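Local coordinates for protein polyketide synthase PksL (Bacillus subtilis, PDB 5E1V) that probably dehydrates beta-hydroxyacyl intermediates in bacillaene biosynthesis, as a monomeric dehydratase domain of a trans-AT polyketide synthase, at residues Y24-L29 against P62-Q67; P30-I35 against L218-F223; E154-K159 against H189-D194. One frame throughout, in Å; residues are numbered along the deposited sequence.

Contact 1. Residues Y24-L29 against P62-Q67; sequences YGQNVL and PLTAEQ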
loop_
_atom_site.group_PDB
_atom_site.type_symbol
_atom_site.label_atom_id
_atom_site.label_comp_id
_atom_site.label_asym_id
_atom_site.label_seq_id
_atom_site.Cartn_x
_atom_site.Cartn_y
_atom_site.Cartn_z
ATOM N N TYR A 24 -14.912 4.861 -7.690
ATOM C CA TYR A 24 -16.280 4.799 -8.274
ATOM C C TYR A 24 -17.292 5.419 -7.294
ATOM O O TYR A 24 -18.267 4.803 -6.912
ATOM C CB TYR A 24 -16.648 3.359 -8.636
ATOM C CG TYR A 24 -15.839 2.795 -9.744
ATOM C CD1 TYR A 24 -15.768 3.434 -10.967
ATOM C CD2 TYR A 24 -15.136 1.623 -9.591
ATOM C CE1 TYR A 24 -15.010 2.929 -12.001
ATOM C CE2 TYR A 24 -14.392 1.104 -10.633
ATOM C CZ TYR A 24 -14.336 1.766 -11.846
ATOM O OH TYR A 24 -13.557 1.272 -12.888
ATOM N N GLY A 25 -16.983 6.648 -6.895
ATOM C CA GLY A 25 -17.657 7.389 -5.856
ATOM C C GLY A 25 -17.841 6.845 -4.440
ATOM O O GLY A 25 -18.589 7.424 -3.665
ATOM N N GLN A 26 -17.162 5.781 -4.041
ATOM C CA GLN A 26 -17.264 5.319 -2.637
ATOM C C GLN A 26 -15.944 5.547 -1.897
ATOM O O GLN A 26 -14.884 5.367 -2.481
ATOM C CB GLN A 26 -17.569 3.816 -2.609
ATOM C CG GLN A 26 -18.643 3.444 -3.615
ATOM C CD GLN A 26 -19.255 2.067 -3.376
ATOM O OE1 GLN A 26 -19.550 1.336 -4.337
ATOM N NE2 GLN A 26 -19.467 1.707 -2.110
ATOM N N ASN A 27 -16.003 5.952 -0.628
ATOM C CA ASN A 27 -14.764 6.144 0.158
ATOM C C ASN A 27 -14.199 4.755 0.491
ATOM O O ASN A 27 -14.937 3.924 1.034
ATOM C CB ASN A 27 -15.086 6.961 1.437
ATOM C CG ASN A 27 -15.422 8.377 1.115
ATOM O OD1 ASN A 27 -14.542 9.242 0.973
ATOM N ND2 ASN A 27 -16.654 8.605 0.844
ATOM N N VAL A 28 -12.918 4.487 0.216
ATOM C CA VAL A 28 -12.346 3.195 0.387
ATOM C C VAL A 28 -11.020 3.294 1.096
ATOM O O VAL A 28 -10.170 4.118 0.761
ATOM C CB VAL A 28 -12.044 2.571 -1.033
ATOM C CG1 VAL A 28 -11.178 1.321 -0.945
ATOM C CG2 VAL A 28 -13.296 2.205 -1.702
ATOM N N LEU A 29 -10.823 2.483 2.101
ATOM C CA LEU A 29 -9.490 2.369 2.639
ATOM C C LEU A 29 -8.540 1.738 1.567
ATOM O O LEU A 29 -8.791 0.602 1.127
ATOM C CB LEU A 29 -9.520 1.515 3.900
ATOM C CG LEU A 29 -8.131 1.438 4.529
ATOM C CD1 LEU A 29 -7.604 2.754 5.094
ATOM C CD2 LEU A 29 -7.983 0.311 5.511
ATOM N N PRO A 62 -13.180 -4.673 -0.750
ATOM C CA PRO A 62 -12.811 -3.318 -0.311
ATOM C C PRO A 62 -13.476 -2.906 0.966
ATOM O O PRO A 62 -14.632 -3.295 1.246
ATOM C CB PRO A 62 -13.176 -2.434 -1.504
ATOM C CG PRO A 62 -13.297 -3.369 -2.653
ATOM C CD PRO A 62 -13.823 -4.632 -2.079
ATOM N N LEU A 63 -12.723 -2.160 1.773
ATOM C CA LEU A 63 -13.207 -1.670 3.039
ATOM C C LEU A 63 -13.742 -0.269 2.752
ATOM O O LEU A 63 -12.988 0.666 2.519
ATOM C CB LEU A 63 -12.102 -1.645 4.059
ATOM C CG LEU A 63 -12.666 -1.422 5.476
ATOM C CD1 LEU A 63 -11.852 -2.169 6.442
ATOM C CD2 LEU A 63 -12.871 0.053 5.805
ATOM N N THR A 64 -15.056 -0.162 2.728
ATOM C CA THR A 64 -15.696 1.051 2.249
ATOM C C THR A 64 -16.502 1.631 3.388
ATOM O O THR A 64 -16.965 0.906 4.238
ATOM C CB THR A 64 -16.668 0.801 1.072
ATOM O OG1 THR A 64 -17.791 0.060 1.533
ATOM C CG2 THR A 64 -16.003 0.037 -0.032
ATOM N N ALA A 65 -16.670 2.946 3.400
ATOM C CA ALA A 65 -17.569 3.563 4.403
ATOM C C ALA A 65 -18.325 4.664 3.730
ATOM O O ALA A 65 -17.805 5.352 2.846
ATOM C CB ALA A 65 -16.779 4.110 5.574
ATOM N N GLU A 66 -19.591 4.821 4.087
ATOM C CA GLU A 66 -20.225 6.052 3.637
ATOM C C GLU A 66 -20.901 6.798 4.783
ATOM O O GLU A 66 -21.243 6.229 5.849
ATOM C CB GLU A 66 -21.209 5.760 2.492
ATOM C CG GLU A 66 -22.392 4.973 2.987
ATOM C CD GLU A 66 -23.523 4.850 1.972
ATOM O OE1 GLU A 66 -23.451 5.427 0.870
ATOM O OE2 GLU A 66 -24.482 4.145 2.306
ATOM N N GLN A 67 -21.119 8.073 4.524
ATOM C CA GLN A 67 -21.823 8.952 5.416
ATOM C C GLN A 67 -21.154 8.816 6.790
ATOM O O GLN A 67 -19.907 8.942 6.865
ATOM C CB GLN A 67 -23.322 8.621 5.431
ATOM C CG GLN A 67 -24.068 8.777 4.115
ATOM C CD GLN A 67 -25.514 8.262 4.284
ATOM O OE1 GLN A 67 -25.756 7.226 4.923
ATOM N NE2 GLN A 67 -26.471 9.003 3.780
HETATM O O HOH W 1 -10.036 -1.687 0.710
#

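Contact 2. Residues P30-I35 against L218-F223; sequences PGLAYI and LFYESF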
loop_
_atom_site.group_PDB
_atom_site.type_symbol
_atom_site.label_atom_id
_atom_site.label_comp_id
_atom_site.label_asym_id
_atom_site.label_seq_id
_atom_site.Cartn_x
_atom_site.Cartn_y
_atom_site.Cartn_z
ATOM N N PRO A 30 -7.485 2.449 1.169
ATOM C CA PRO A 30 -6.617 1.808 0.177
ATOM C C PRO A 30 -6.117 0.480 0.702
ATOM O O PRO A 30 -5.735 0.315 1.864
ATOM C CB PRO A 30 -5.469 2.826 -0.069
ATOM C CG PRO A 30 -5.942 4.102 0.513
ATOM C CD PRO A 30 -6.942 3.748 1.593
ATOM N N GLY A 31 -6.200 -0.517 -0.154
ATOM C CA GLY A 31 -5.763 -1.826 0.230
ATOM C C GLY A 31 -4.301 -1.815 0.646
ATOM O O GLY A 31 -3.916 -2.639 1.391
ATOM N N LEU A 32 -3.494 -0.916 0.111
ATOM C CA LEU A 32 -2.033 -0.857 0.422
ATOM C C LEU A 32 -1.760 -0.280 1.852
ATOM O O LEU A 32 -0.670 -0.375 2.353
ATOM C CB LEU A 32 -1.272 -0.071 -0.617
ATOM C CG LEU A 32 -1.137 -0.852 -1.955
ATOM C CD1 LEU A 32 -0.623 0.106 -3.002
ATOM C CD2 LEU A 32 -0.158 -1.995 -1.758
ATOM N N ALA A 33 -2.824 0.209 2.484
ATOM C CA ALA A 33 -2.777 0.685 3.852
ATOM C C ALA A 33 -2.706 -0.425 4.845
ATOM O O ALA A 33 -2.358 -0.217 5.995
ATOM C CB ALA A 33 -3.978 1.594 4.126
ATOM N N TYR A 34 -3.020 -1.664 4.429
ATOM C CA TYR A 34 -2.907 -2.810 5.376
ATOM C C TYR A 34 -1.483 -3.065 5.861
ATOM O O TYR A 34 -1.284 -3.756 6.901
ATOM C CB TYR A 34 -3.510 -4.089 4.715
ATOM C CG TYR A 34 -4.992 -4.122 4.699
ATOM C CD1 TYR A 34 -5.696 -4.025 5.846
ATOM C CD2 TYR A 34 -5.690 -4.247 3.510
ATOM C CE1 TYR A 34 -7.114 -4.122 5.859
ATOM C CE2 TYR A 34 -7.070 -4.341 3.466
ATOM C CZ TYR A 34 -7.793 -4.336 4.627
ATOM O OH TYR A 34 -9.153 -4.380 4.609
ATOM N N ILE A 35 -0.482 -2.732 5.057
ATOM C CA ILE A 35 0.940 -2.923 5.477
ATOM C C ILE A 35 1.247 -2.145 6.785
ATOM O O ILE A 35 1.709 -2.711 7.793
ATOM C CB ILE A 35 1.908 -2.522 4.364
ATOM C CG1 ILE A 35 1.655 -3.462 3.149
ATOM C CG2 ILE A 35 3.311 -2.636 4.859
ATOM C CD1 ILE A 35 2.246 -2.975 1.878
ATOM N N LEU A 218 -5.501 -7.022 -4.650
ATOM C CA LEU A 218 -5.984 -8.373 -4.443
ATOM C C LEU A 218 -5.027 -9.176 -3.540
ATOM O O LEU A 218 -5.474 -9.825 -2.653
ATOM C CB LEU A 218 -6.084 -9.099 -5.771
ATOM C CG LEU A 218 -6.492 -10.597 -5.597
ATOM C CD1 LEU A 218 -7.909 -10.789 -5.056
ATOM C CD2 LEU A 218 -6.278 -11.465 -6.854
ATOM N N PHE A 219 -3.760 -9.154 -3.850
ATOM C CA PHE A 219 -2.732 -10.022 -3.237
ATOM C C PHE A 219 -1.306 -9.450 -3.237
ATOM O O PHE A 219 -0.835 -8.917 -4.257
ATOM C CB PHE A 219 -2.719 -11.387 -3.982
ATOM C CG PHE A 219 -1.778 -12.426 -3.413
ATOM C CD1 PHE A 219 -2.171 -13.287 -2.418
ATOM C CD2 PHE A 219 -0.560 -12.655 -4.028
ATOM C CE1 PHE A 219 -1.309 -14.285 -1.947
ATOM C CE2 PHE A 219 0.299 -13.639 -3.577
ATOM C CZ PHE A 219 -0.040 -14.434 -2.504
ATOM N N TYR A 220 -0.583 -9.667 -2.100
ATOM C CA TYR A 220 0.801 -9.336 -1.923
ATOM C C TYR A 220 1.490 -10.629 -1.619
ATOM O O TYR A 220 1.153 -11.237 -0.641
ATOM C CB TYR A 220 1.125 -8.341 -0.719
ATOM C CG TYR A 220 0.239 -7.130 -0.600
ATOM C CD1 TYR A 220 -0.397 -6.643 -1.722
ATOM C CD2 TYR A 220 -0.009 -6.476 0.665
ATOM C CE1 TYR A 220 -1.277 -5.580 -1.671
ATOM C CE2 TYR A 220 -0.937 -5.414 0.715
ATOM C CZ TYR A 220 -1.547 -4.972 -0.459
ATOM O OH TYR A 220 -2.477 -3.932 -0.600
ATOM N N GLU A 221 2.514 -11.009 -2.384
ATOM C CA GLU A 221 3.283 -12.217 -2.085
ATOM C C GLU A 221 4.094 -12.039 -0.776
ATOM O O GLU A 221 4.053 -12.848 0.190
ATOM C CB GLU A 221 4.220 -12.568 -3.259
ATOM C CG GLU A 221 5.052 -13.787 -2.914
ATOM C CD GLU A 221 5.759 -14.372 -4.106
ATOM O OE1 GLU A 221 5.138 -14.485 -5.175
ATOM O OE2 GLU A 221 6.950 -14.698 -3.951
ATOM N N SER A 222 4.784 -10.908 -0.719
ATOM C CA SER A 222 5.592 -10.550 0.454
ATOM C C SER A 222 5.912 -9.071 0.555
ATOM O O SER A 222 5.964 -8.332 -0.435
ATOM C CB SER A 222 6.956 -11.273 0.468
ATOM O OG SER A 222 7.622 -11.074 -0.689
ATOM N N PHE A 223 6.165 -8.705 1.789
ATOM C CA PHE A 223 6.668 -7.425 2.146
ATOM C C PHE A 223 7.699 -7.634 3.191
ATOM O O PHE A 223 7.488 -8.334 4.172
ATOM C CB PHE A 223 5.569 -6.465 2.701
ATOM C CG PHE A 223 6.093 -5.115 2.944
ATOM C CD1 PHE A 223 6.259 -4.256 1.914
ATOM C CD2 PHE A 223 6.445 -4.730 4.159
ATOM C CE1 PHE A 223 6.720 -2.950 2.112
ATOM C CE2 PHE A 223 6.904 -3.455 4.410
ATOM C CZ PHE A 223 7.065 -2.572 3.371
#

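Contact 3. Residues E154-K159 against H189-D194; sequences EYMKAK and HPTLID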
loop_
_atom_site.group_PDB
_atom_site.type_symbol
_atom_site.label_atom_id
_atom_site.label_comp_id
_atom_site.label_asym_id
_atom_site.label_seq_id
_atom_site.Cartn_x
_atom_site.Cartn_y
_atom_site.Cartn_z
ATOM N N GLU A 154 -5.792 15.573 -1.287
ATOM C CA GLU A 154 -5.144 16.059 -0.112
ATOM C C GLU A 154 -4.127 15.068 0.562
ATOM O O GLU A 154 -3.110 14.720 -0.026
ATOM C CB GLU A 154 -6.248 16.577 0.822
ATOM C CG GLU A 154 -6.148 18.024 1.254
ATOM C CD GLU A 154 -5.952 18.149 2.741
ATOM O OE1 GLU A 154 -6.919 18.525 3.436
ATOM O OE2 GLU A 154 -4.841 17.803 3.215
ATOM N N TYR A 155 -4.377 14.708 1.804
ATOM C CA TYR A 155 -3.567 13.739 2.583
ATOM C C TYR A 155 -3.103 12.503 1.801
ATOM O O TYR A 155 -1.945 12.024 1.998
ATOM C CB TYR A 155 -4.402 13.261 3.752
ATOM C CG TYR A 155 -3.703 12.859 4.995
ATOM C CD1 TYR A 155 -3.573 13.764 6.040
ATOM C CD2 TYR A 155 -3.185 11.554 5.172
ATOM C CE1 TYR A 155 -3.032 13.401 7.235
ATOM C CE2 TYR A 155 -2.627 11.184 6.373
ATOM C CZ TYR A 155 -2.535 12.077 7.372
ATOM O OH TYR A 155 -1.941 11.752 8.529
ATOM N N MET A 156 -3.949 12.016 0.900
ATOM C CA MET A 156 -3.724 10.765 0.105
ATOM C C MET A 156 -2.908 10.949 -1.206
ATOM O O MET A 156 -2.617 9.962 -1.923
ATOM C CB MET A 156 -5.075 10.099 -0.222
ATOM C CG MET A 156 -5.668 9.248 0.898
ATOM S SD MET A 156 -5.294 7.464 0.701
ATOM C CE MET A 156 -3.614 7.323 0.218
ATOM N N LYS A 157 -2.597 12.207 -1.576
ATOM C CA LYS A 157 -1.914 12.464 -2.832
ATOM C C LYS A 157 -0.477 12.641 -2.496
ATOM O O LYS A 157 -0.183 13.535 -1.758
ATOM C CB LYS A 157 -2.400 13.779 -3.528
ATOM C CG LYS A 157 -3.436 13.579 -4.565
ATOM C CD LYS A 157 -3.870 14.877 -5.237
ATOM C CE LYS A 157 -3.249 15.009 -6.629
ATOM N NZ LYS A 157 -3.597 16.394 -7.108
ATOM N N ALA A 158 0.419 11.793 -3.023
ATOM C CA ALA A 158 1.796 11.933 -2.816
ATOM C C ALA A 158 2.222 13.124 -3.769
ATOM O O ALA A 158 1.449 13.479 -4.635
ATOM C CB ALA A 158 2.563 10.633 -3.159
ATOM N N LYS A 159 3.396 13.677 -3.493
ATOM C CA LYS A 159 4.117 14.668 -4.267
ATOM C C LYS A 159 5.326 14.044 -4.915
ATOM O O LYS A 159 5.947 13.149 -4.326
ATOM C CB LYS A 159 4.612 15.750 -3.330
ATOM C CG LYS A 159 3.447 16.341 -2.589
ATOM C CD LYS A 159 2.729 17.386 -3.421
ATOM C CE LYS A 159 3.109 18.787 -2.984
ATOM N NZ LYS A 159 4.572 19.095 -3.117
ATOM N N HIS A 189 4.054 4.544 5.367
ATOM C CA HIS A 189 2.995 5.465 5.180
ATOM C C HIS A 189 2.108 5.086 4.021
ATOM O O HIS A 189 2.564 5.065 2.879
ATOM C CB HIS A 189 3.519 6.898 4.942
ATOM C CG HIS A 189 2.523 7.942 5.329
ATOM N ND1 HIS A 189 1.460 8.259 4.544
ATOM C CD2 HIS A 189 2.502 8.810 6.367
ATOM C CE1 HIS A 189 0.763 9.207 5.105
ATOM N NE2 HIS A 189 1.358 9.539 6.239
ATOM N N PRO A 190 0.789 4.845 4.270
ATOM C CA PRO A 190 -0.117 4.578 3.100
ATOM C C PRO A 190 -0.104 5.489 1.895
ATOM O O PRO A 190 -0.199 5.022 0.848
ATOM C CB PRO A 190 -1.463 4.523 3.717
ATOM C CG PRO A 190 -1.160 3.993 5.147
ATOM C CD PRO A 190 0.000 4.803 5.522
ATOM N N THR A 191 0.137 6.773 2.032
ATOM C CA THR A 191 0.331 7.635 0.871
ATOM C C THR A 191 1.568 7.356 0.037
ATOM O O THR A 191 1.572 7.367 -1.211
ATOM C CB THR A 191 0.343 9.103 1.416
ATOM O OG1 THR A 191 -0.955 9.354 2.023
ATOM C CG2 THR A 191 0.470 10.026 0.348
ATOM N N LEU A 192 2.655 7.048 0.712
ATOM C CA LEU A 192 3.860 6.634 0.006
ATOM C C LEU A 192 3.631 5.308 -0.689
ATOM O O LEU A 192 4.013 5.151 -1.823
ATOM C CB LEU A 192 4.978 6.561 0.996
ATOM C CG LEU A 192 5.513 7.855 1.646
ATOM C CD1 LEU A 192 6.661 7.538 2.518
ATOM C CD2 LEU A 192 5.918 8.841 0.558
ATOM N N ILE A 193 3.016 4.327 -0.001
ATOM C CA ILE A 193 2.857 3.006 -0.594
ATOM C C ILE A 193 1.776 3.110 -1.712
ATOM O O ILE A 193 2.011 2.683 -2.825
ATOM C CB ILE A 193 2.452 1.892 0.393
ATOM C CG1 ILE A 193 3.299 1.887 1.698
ATOM C CG2 ILE A 193 2.574 0.548 -0.356
ATOM C CD1 ILE A 193 4.774 1.884 1.529
ATOM N N ASP A 194 0.630 3.726 -1.436
ATOM C CA ASP A 194 -0.367 3.864 -2.472
ATOM C C ASP A 194 0.190 4.619 -3.713
ATOM O O ASP A 194 -0.049 4.243 -4.874
ATOM C CB ASP A 194 -1.691 4.432 -1.925
ATOM C CG ASP A 194 -2.749 4.486 -2.961
ATOM O OD1 ASP A 194 -3.338 3.403 -3.305
ATOM O OD2 ASP A 194 -2.929 5.613 -3.495
HETATM O O HOH W 2 0.909 11.564 8.000
HETATM O O HOH W 3 -1.550 7.938 -3.487
#

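Contact 1. Residues Y24-L29 against P62-Q67
V28 and T64 face each other as an antiparallel non-hydrogen-bonded pair, their CA atoms 4.4 Å apart, and their side chains cross obliquely on one face of a small antiparallel sheet. V28 holds CG1 anti to its backbone N (chi1 168°), which sends CG2 back beside the N and toward the partner strand. T64 carries CG2 anti to its carbonyl carbon and OG1 in the crowded position between N and C (chi1 68°), so that methyl meets methyl: V28 CG2 to T64 CG2 is 3.8 Å. The opposite face bears L29 and L63. Both set CG anti to the backbone N, and they meet at CB, with L29 CB 4.1 Å from L63 CB; F17, I18 and I37 pack on L29.

Polar contact between 24-29 and 62-67 runs through the backbone. L63 O lies 2.9 Å from L29 N, with a C=O...N angle of 169°, nearly along the carbonyl axis, whereas N27 O takes A65 N at 3.1 Å within its carbonyl plane. At the L29-L63 pair a water bridges the other two backbone atoms, donating to L29 O at 2.6 Å and accepting from L63 N at 2.9 Å.

The first segment supplies G25 of the HxxxGxxxxP motif of polyketide synthase dehydratases, which starts at H21 and closes at P30; V28 O also bonds H21 ND1. Two backbone bonds and a water thus link the loosely paired strands, with a few methyl and methylene contacts on each face, an arrangement consistent with fixing the backbone that orients the motif histidine.

Contact 2. Residues P30-I35 against L218-F223
Y220 reaches from strand 215-225 to the start of helix 34-44, and its ring can be traced atom by atom. CB points toward the helix; CG stands anti to the carbonyl carbon (chi1 -46°), aiming the phenol across the gap. Farther out, Y220 CE2 lies 4.1 Å from I35 CG1, and Y220 CE1 lies 3.8 Å from L32 CD2, both approaches being oblique to the ring. The same leucine methyl continues along the ring to CZ, at 3.5 Å, and comes within 3.2 Å of Y220 OH, a tight approach. At the tip, Y220 OH donates to G31 O over 2.8 Å. The acceptor sits at the ring edge, near its plane, but the C=O...O angle is only 92° and the hydroxyl stands above the carbonyl plane, off the lone pairs. G31 O also takes a weak backbone bond from Y34 N at 3.3 Å.

I35 bridges to the next inward residue of the strand, past the corner at E221. Its CG2, anti to the backbone N, rests over one face of the F223 ring, 3.9 Å from the centroid and 18° off the normal, a CH-pi contact. F188 meets that ring edge-to-face.

Such packing of a helix against the curved strands is the core of a hotdog fold, and here it joins the first hotdog, which holds the helix, to strand 215-225. Chemically, the buried phenol gains an acceptor for its hydroxyl in G31 O, next to the motif proline P30; that bond is short but poorly directed at the acceptor, and the rest of the connection is hydrophobic.

Contact 3. Residues E154-K159 against H189-D194
Helix 190-203 is the central helix of the second hotdog in this double-hotdog dehydratase, and the HPxxxD signature runs from the N-cap H189 to D194 in the helix. Against it lies the loop 154-159, with a short 3-10 turn at Y155 and M156.

One direct hydrogen bond crosses the contact; a second, the capping bond, lies within 189-194. T191 OG1 donates to Y155 O at 2.8 Å; the hydroxyl stands 26° out of the carbonyl plane. H189 ND1 accepts from T191 N at 3.2 Å with an N-H...N angle of 148°, the nitrogen donor lying in the imidazole plane. The capping bond thus holds the N of T191, while the bond to Y155 O holds its OG1, which the first torsion places beside that N.

Waters complete the polar set. One joins Y155 OH, 2.9 Å away, to H189 NE2, 2.7 Å away, in the plane of the imidazole ring, so that both nitrogens of H189 have partners. Another donates to M156 O and to D194 OD2, at 2.8 Å and 2.7 Å. D194 sets CG anti to its backbone N (chi1 -176°), and its OD2 also receives a weak bond from H152 NE2; these two partners may favour the charged carboxylate. As in related dehydratases, D194 is probably the catalytic acid.

Van der Waals packing makes up the rest. Y155 and H189 cross at about a right angle, CE2 of the tyrosine ring meeting the edge of the imidazole. T191 CG2 packs on the A158 backbone and CB. M156, bent at chi2 and chi3, brings CE against the start of the helix, 3.8 Å from T191 OG1 and 4.1 Å from D194 CB.

Overall arrangement
Contacts 1 and 2 have centres about 17 Å apart, as do contacts 1 and 3, and contacts 2 and 3 about 15 Å apart. Residues 24-29 run straight on into 30-35, so contact 1 and contact 2 share the motif chain leading to helix 34-44; the segments alternate in sequence, and L63 CD1 meets Y34 OH at 3.9 Å. Contact 3 falls within the 182 residues that contact 2 spans, and the two touch: P30 CG lies 3.4 Å from M156 SD, and L32 packs on the turn of helix 190-203. P30, closing the motif of the first hotdog, touches D194 of the second, consistent with an active site formed between both halves of one monomeric chain.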